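PDB 3OWA: acyl-CoA dehydrogenase from Bacillus anthracis, which binds FAD and probably catalyses the flavin-dependent alpha,beta-dehydrogenation of acyl-CoA thioesters, as in other members of its family. Local coordinates for residues A[39-44]-A[102-107]; A[45-50]-A[72-77]. All coordinates share one frame; numbering follows the deposited sequence.

Contact 1 (A[39-44]-A[102-107]); sequences MIAKTT and AEKFSR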
# COMPACT_ATOMS: atom_id res chain seq x y z
N MSE A 39 -28.42 12.82 14.98
CA MSE A 39 -28.31 14.26 15.12
C MSE A 39 -26.90 14.69 15.50
O MSE A 39 -26.39 15.68 14.97
CB MSE A 39 -29.27 14.81 16.14
CG MSE A 39 -29.50 16.31 15.96
SE MSE A 39 -30.84 16.90 17.22
CE MSE A 39 -32.22 15.62 16.78
N ILE A 40 -26.29 13.98 16.44
CA ILE A 40 -24.97 14.36 16.88
C ILE A 40 -24.02 14.18 15.70
O ILE A 40 -23.12 14.99 15.48
CB ILE A 40 -24.56 13.62 18.18
CG1 ILE A 40 -23.96 14.60 19.20
CG2 ILE A 40 -23.62 12.44 17.91
CD1 ILE A 40 -22.77 15.33 18.75
N ALA A 41 -24.25 13.14 14.90
CA ALA A 41 -23.42 12.89 13.72
C ALA A 41 -23.55 14.05 12.72
O ALA A 41 -22.56 14.50 12.17
CB ALA A 41 -23.78 11.57 13.05
N LYS A 42 -24.79 14.52 12.50
CA LYS A 42 -25.03 15.67 11.63
C LYS A 42 -24.43 17.02 12.16
O LYS A 42 -23.93 17.83 11.38
CB LYS A 42 -26.53 15.81 11.34
CG LYS A 42 -26.87 17.15 10.74
CD LYS A 42 -28.32 17.30 10.45
CE LYS A 42 -28.56 18.50 9.58
NZ LYS A 42 -28.13 19.74 10.24
N THR A 43 -24.52 17.24 13.46
CA THR A 43 -23.93 18.41 14.12
C THR A 43 -22.43 18.44 13.92
O THR A 43 -21.87 19.47 13.55
CB THR A 43 -24.27 18.40 15.64
OG1 THR A 43 -25.64 18.74 15.79
CG2 THR A 43 -23.41 19.43 16.44
N THR A 44 -21.79 17.30 14.13
CA THR A 44 -20.36 17.20 13.95
C THR A 44 -20.00 17.45 12.49
O THR A 44 -19.15 18.29 12.20
CB THR A 44 -19.81 15.83 14.39
OG1 THR A 44 -20.26 15.58 15.71
CG2 THR A 44 -18.28 15.85 14.38
N ALA A 102 -16.04 10.87 16.35
CA ALA A 102 -14.73 10.54 15.73
C ALA A 102 -14.85 10.17 14.25
O ALA A 102 -14.01 10.57 13.43
CB ALA A 102 -14.03 9.42 16.51
N GLU A 103 -15.91 9.45 13.91
CA GLU A 103 -16.13 9.06 12.54
C GLU A 103 -16.25 10.30 11.66
O GLU A 103 -15.64 10.36 10.59
CB GLU A 103 -17.37 8.14 12.37
CG GLU A 103 -17.38 7.46 11.00
CD GLU A 103 -18.71 6.80 10.62
OE1 GLU A 103 -19.10 6.95 9.44
OE2 GLU A 103 -19.34 6.12 11.48
N LYS A 104 -17.02 11.28 12.09
CA LYS A 104 -17.22 12.50 11.30
C LYS A 104 -15.99 13.42 11.32
O LYS A 104 -15.71 14.09 10.29
CB LYS A 104 -18.45 13.25 11.79
CG LYS A 104 -19.74 12.42 11.67
CD LYS A 104 -19.97 12.09 10.22
CE LYS A 104 -21.32 11.48 9.97
NZ LYS A 104 -21.25 10.80 8.64
N PHE A 105 -15.25 13.44 12.43
CA PHE A 105 -13.98 14.21 12.47
C PHE A 105 -12.94 13.76 11.43
O PHE A 105 -12.11 14.57 10.95
CB PHE A 105 -13.36 14.25 13.89
CG PHE A 105 -13.61 15.54 14.60
CD1 PHE A 105 -12.67 16.56 14.56
CD2 PHE A 105 -14.80 15.75 15.30
CE1 PHE A 105 -12.95 17.80 15.21
CE2 PHE A 105 -15.07 16.98 15.93
CZ PHE A 105 -14.13 17.98 15.89
N SER A 106 -12.94 12.47 11.09
CA SER A 106 -12.02 11.95 10.04
C SER A 106 -12.03 12.74 8.71
O SER A 106 -11.04 12.80 8.00
CB SER A 106 -12.25 10.47 9.80
OG SER A 106 -13.47 10.34 9.08
N ARG A 107 -13.15 13.39 8.40
CA ARG A 107 -13.22 14.24 7.21
C ARG A 107 -12.12 15.33 7.21
O ARG A 107 -11.67 15.77 6.13
CB ARG A 107 -14.66 14.81 7.09
CG ARG A 107 -14.89 15.78 5.94
CD ARG A 107 -15.36 15.06 4.65
NE ARG A 107 -15.61 16.06 3.61
CZ ARG A 107 -16.82 16.48 3.26
NH1 ARG A 107 -17.90 15.94 3.81
NH2 ARG A 107 -16.95 17.42 2.33
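The ring of Phe105 meets Thr44 obliquely, through the methyl CG2 on its CD2 and CE2 side. Thr44 CG2 lies 3.6 Å from Phe105 CD2. Thr44 CG2 also lies 3.7 Å from Lys104 CB, so it sits against two successive side chains of helix 95-105. Outside the two segments, the ring of His115 stacks with Phe105, and Ile48 of helix 35-52 also touches it. With chi1 at -52°, the Thr44 hydroxyl sits beside the backbone N and turns back to its own helix, while the methyl points away from that N. Thr44 OG1 donates to Ile40 O at 2.9 Å. The amide N of Thr44 reaches the same carbonyl from the other face of its plane.

Lys104 bends at its second torsion (chi2 -61°) and lays its methylenes along Ala41. Lys104 CG is 3.5 Å from Ala41 O. Lys104 CE is 3.9 Å from Ala41 CB. The backbones come close here, with the CA atoms of Thr44 and Lys104 6.2 Å apart. This is helix-helix packing in the N-terminal domain. The threonine hydroxyl is satisfied within its own helix. The two segments meet through methyls, methylenes, the Phe105 ring and the carbonyl oxygen of Ala41, with packing contacts and no hydrogen bond or salt bridge between them.

Contact 2 (A[45-50]-A[72-77]); sequences EDFIVN and KEAGEL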
# COMPACT_ATOMS: atom_id res chain seq x y z
N GLU A 45 -20.65 16.72 11.59
CA GLU A 45 -20.42 16.87 10.15
C GLU A 45 -20.54 18.32 9.68
O GLU A 45 -19.68 18.79 8.93
CB GLU A 45 -21.41 15.99 9.36
CG GLU A 45 -21.19 16.08 7.87
CD GLU A 45 -21.78 14.89 7.13
OE1 GLU A 45 -21.01 14.16 6.48
OE2 GLU A 45 -23.01 14.68 7.24
N ASP A 46 -21.59 19.02 10.10
CA ASP A 46 -21.78 20.43 9.74
C ASP A 46 -20.65 21.31 10.28
O ASP A 46 -20.14 22.18 9.56
CB ASP A 46 -23.09 20.93 10.31
CG ASP A 46 -24.32 20.34 9.60
OD1 ASP A 46 -24.18 19.79 8.48
OD2 ASP A 46 -25.43 20.45 10.16
N PHE A 47 -20.29 21.11 11.54
CA PHE A 47 -19.12 21.79 12.09
C PHE A 47 -17.88 21.59 11.19
O PHE A 47 -17.30 22.56 10.74
CB PHE A 47 -18.81 21.35 13.54
CG PHE A 47 -17.50 21.90 14.05
CD1 PHE A 47 -16.40 21.07 14.23
CD2 PHE A 47 -17.35 23.26 14.32
CE1 PHE A 47 -15.18 21.59 14.69
CE2 PHE A 47 -16.13 23.79 14.80
CZ PHE A 47 -15.06 22.95 14.97
N ILE A 48 -17.53 20.33 10.92
CA ILE A 48 -16.34 20.01 10.12
C ILE A 48 -16.40 20.63 8.69
O ILE A 48 -15.47 21.33 8.26
CB ILE A 48 -16.04 18.46 10.10
CG1 ILE A 48 -15.15 18.08 11.29
CG2 ILE A 48 -15.15 18.12 8.91
CD1 ILE A 48 -15.84 18.03 12.58
N VAL A 49 -17.54 20.47 8.02
CA VAL A 49 -17.69 20.94 6.66
C VAL A 49 -17.78 22.47 6.60
O VAL A 49 -17.11 23.10 5.77
CB VAL A 49 -18.95 20.27 5.98
CG1 VAL A 49 -19.35 20.98 4.68
CG2 VAL A 49 -18.72 18.81 5.71
N ASN A 50 -18.64 23.07 7.42
CA ASN A 50 -18.81 24.51 7.44
C ASN A 50 -17.63 25.28 8.05
O ASN A 50 -17.27 26.32 7.53
CB ASN A 50 -20.12 24.90 8.12
CG ASN A 50 -21.34 24.35 7.38
OD1 ASN A 50 -21.27 24.07 6.19
ND2 ASN A 50 -22.46 24.23 8.08
N LYS A 72 -11.79 25.28 20.26
CA LYS A 72 -12.66 25.95 21.22
C LYS A 72 -14.05 26.14 20.66
O LYS A 72 -15.02 26.05 21.41
CB LYS A 72 -12.04 27.27 21.73
CG LYS A 72 -10.75 27.09 22.58
CD LYS A 72 -10.30 28.43 23.18
CE LYS A 72 -8.84 28.45 23.64
NZ LYS A 72 -8.35 27.31 24.54
N GLU A 73 -14.18 26.36 19.35
CA GLU A 73 -15.52 26.41 18.74
C GLU A 73 -16.19 25.04 18.85
O GLU A 73 -17.35 24.97 19.24
CB GLU A 73 -15.55 26.86 17.27
CG GLU A 73 -15.08 28.31 16.99
CD GLU A 73 -14.90 28.58 15.47
OE1 GLU A 73 -15.53 27.85 14.67
OE2 GLU A 73 -14.12 29.50 15.08
N ALA A 74 -15.43 23.97 18.54
CA ALA A 74 -15.89 22.60 18.80
C ALA A 74 -16.28 22.38 20.27
O ALA A 74 -17.27 21.69 20.56
CB ALA A 74 -14.81 21.56 18.37
N GLY A 75 -15.47 22.92 21.19
CA GLY A 75 -15.76 22.86 22.63
C GLY A 75 -17.13 23.45 22.98
O GLY A 75 -17.86 22.87 23.78
N GLU A 76 -17.48 24.57 22.35
CA GLU A 76 -18.76 25.24 22.58
C GLU A 76 -19.92 24.42 22.08
O GLU A 76 -21.05 24.61 22.53
CB GLU A 76 -18.80 26.63 21.94
CG GLU A 76 -17.99 27.66 22.72
CD GLU A 76 -17.64 28.92 21.90
OE1 GLU A 76 -17.76 28.89 20.65
OE2 GLU A 76 -17.23 29.93 22.53
N LEU A 77 -19.66 23.48 21.16
CA LEU A 77 -20.76 22.65 20.67
C LEU A 77 -20.90 21.35 21.48
O LEU A 77 -21.71 20.49 21.15
CB LEU A 77 -20.60 22.37 19.17
CG LEU A 77 -20.69 23.59 18.26
CD1 LEU A 77 -20.19 23.24 16.87
CD2 LEU A 77 -22.14 24.10 18.22
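Phe47 reaches across to helix 64-76 and makes every side-chain contact between the two segments. Its CG is anti to the backbone N (chi1 172°), which carries the ring out from helix 35-52. The far end of the ring rests on Ala74. Ala74 CA lies over one face. Ala74 CB is 3.7 Å from Phe47 CZ and equally close to CE1. The backbone N of Ala74 is also near, 3.7 Å from Phe47 CZ. The small side chain of Ala74 lets the ring come close to the helix backbone. The CA atoms of Phe47 and Ala74 are 7.5 Å apart, a distance bridged by the phenylalanine side chain.

Leu77 and Ala74 share the contact with Phe47 about equally. Leu77 follows the last turn of helix 64-76. Its CD1 approaches the inner part of the ring obliquely, 3.8 Å from Phe47 CD2, and is also near Phe47 CB. Leu77 is largely exposed, so this side of the contact lies towards solvent.

Glu73 adds a smaller patch. Its CB is 4.0 Å from Phe47 CE2, again oblique to the ring. The carboxylate plane stands 83° from the ring plane, so the two groups do not stack. Glu73 OE1 lies close to Glu51 OE1, while OE2 has a long, weak ion pair with Arg69. The nearby carboxylate may raise the proton affinity of Glu73.

Phe47 is buried among further apolar neighbours. Leu79, in the loop after helix 64-76, touches it, as does helix 95-105. The ring thus joins helix 35-52 to helices 64-76 and 95-105 within the all-helical N-terminal domain of the acyl-CoA dehydrogenase fold.

Contacts 1 and 2 have centres 9 Å apart and share helix 35-52. Contact 1 uses its earlier part and contact 2 the part that follows directly. Along the chain, helix 64-76 of contact 2 comes between the two partners of contact 1, and helix 95-105 is the next helix after it. The contacts also touch each other. Phe105 CZ packs 3.9 Å from Phe47 CE1, and Arg107 packs on Ile48 and Val49. Helix 35-52 is therefore held against two successive helices of the N-terminal domain. Contact 1 is buried, and contact 2 is partly buried and farther from the centre of the chain. Both are structural packing within this domain.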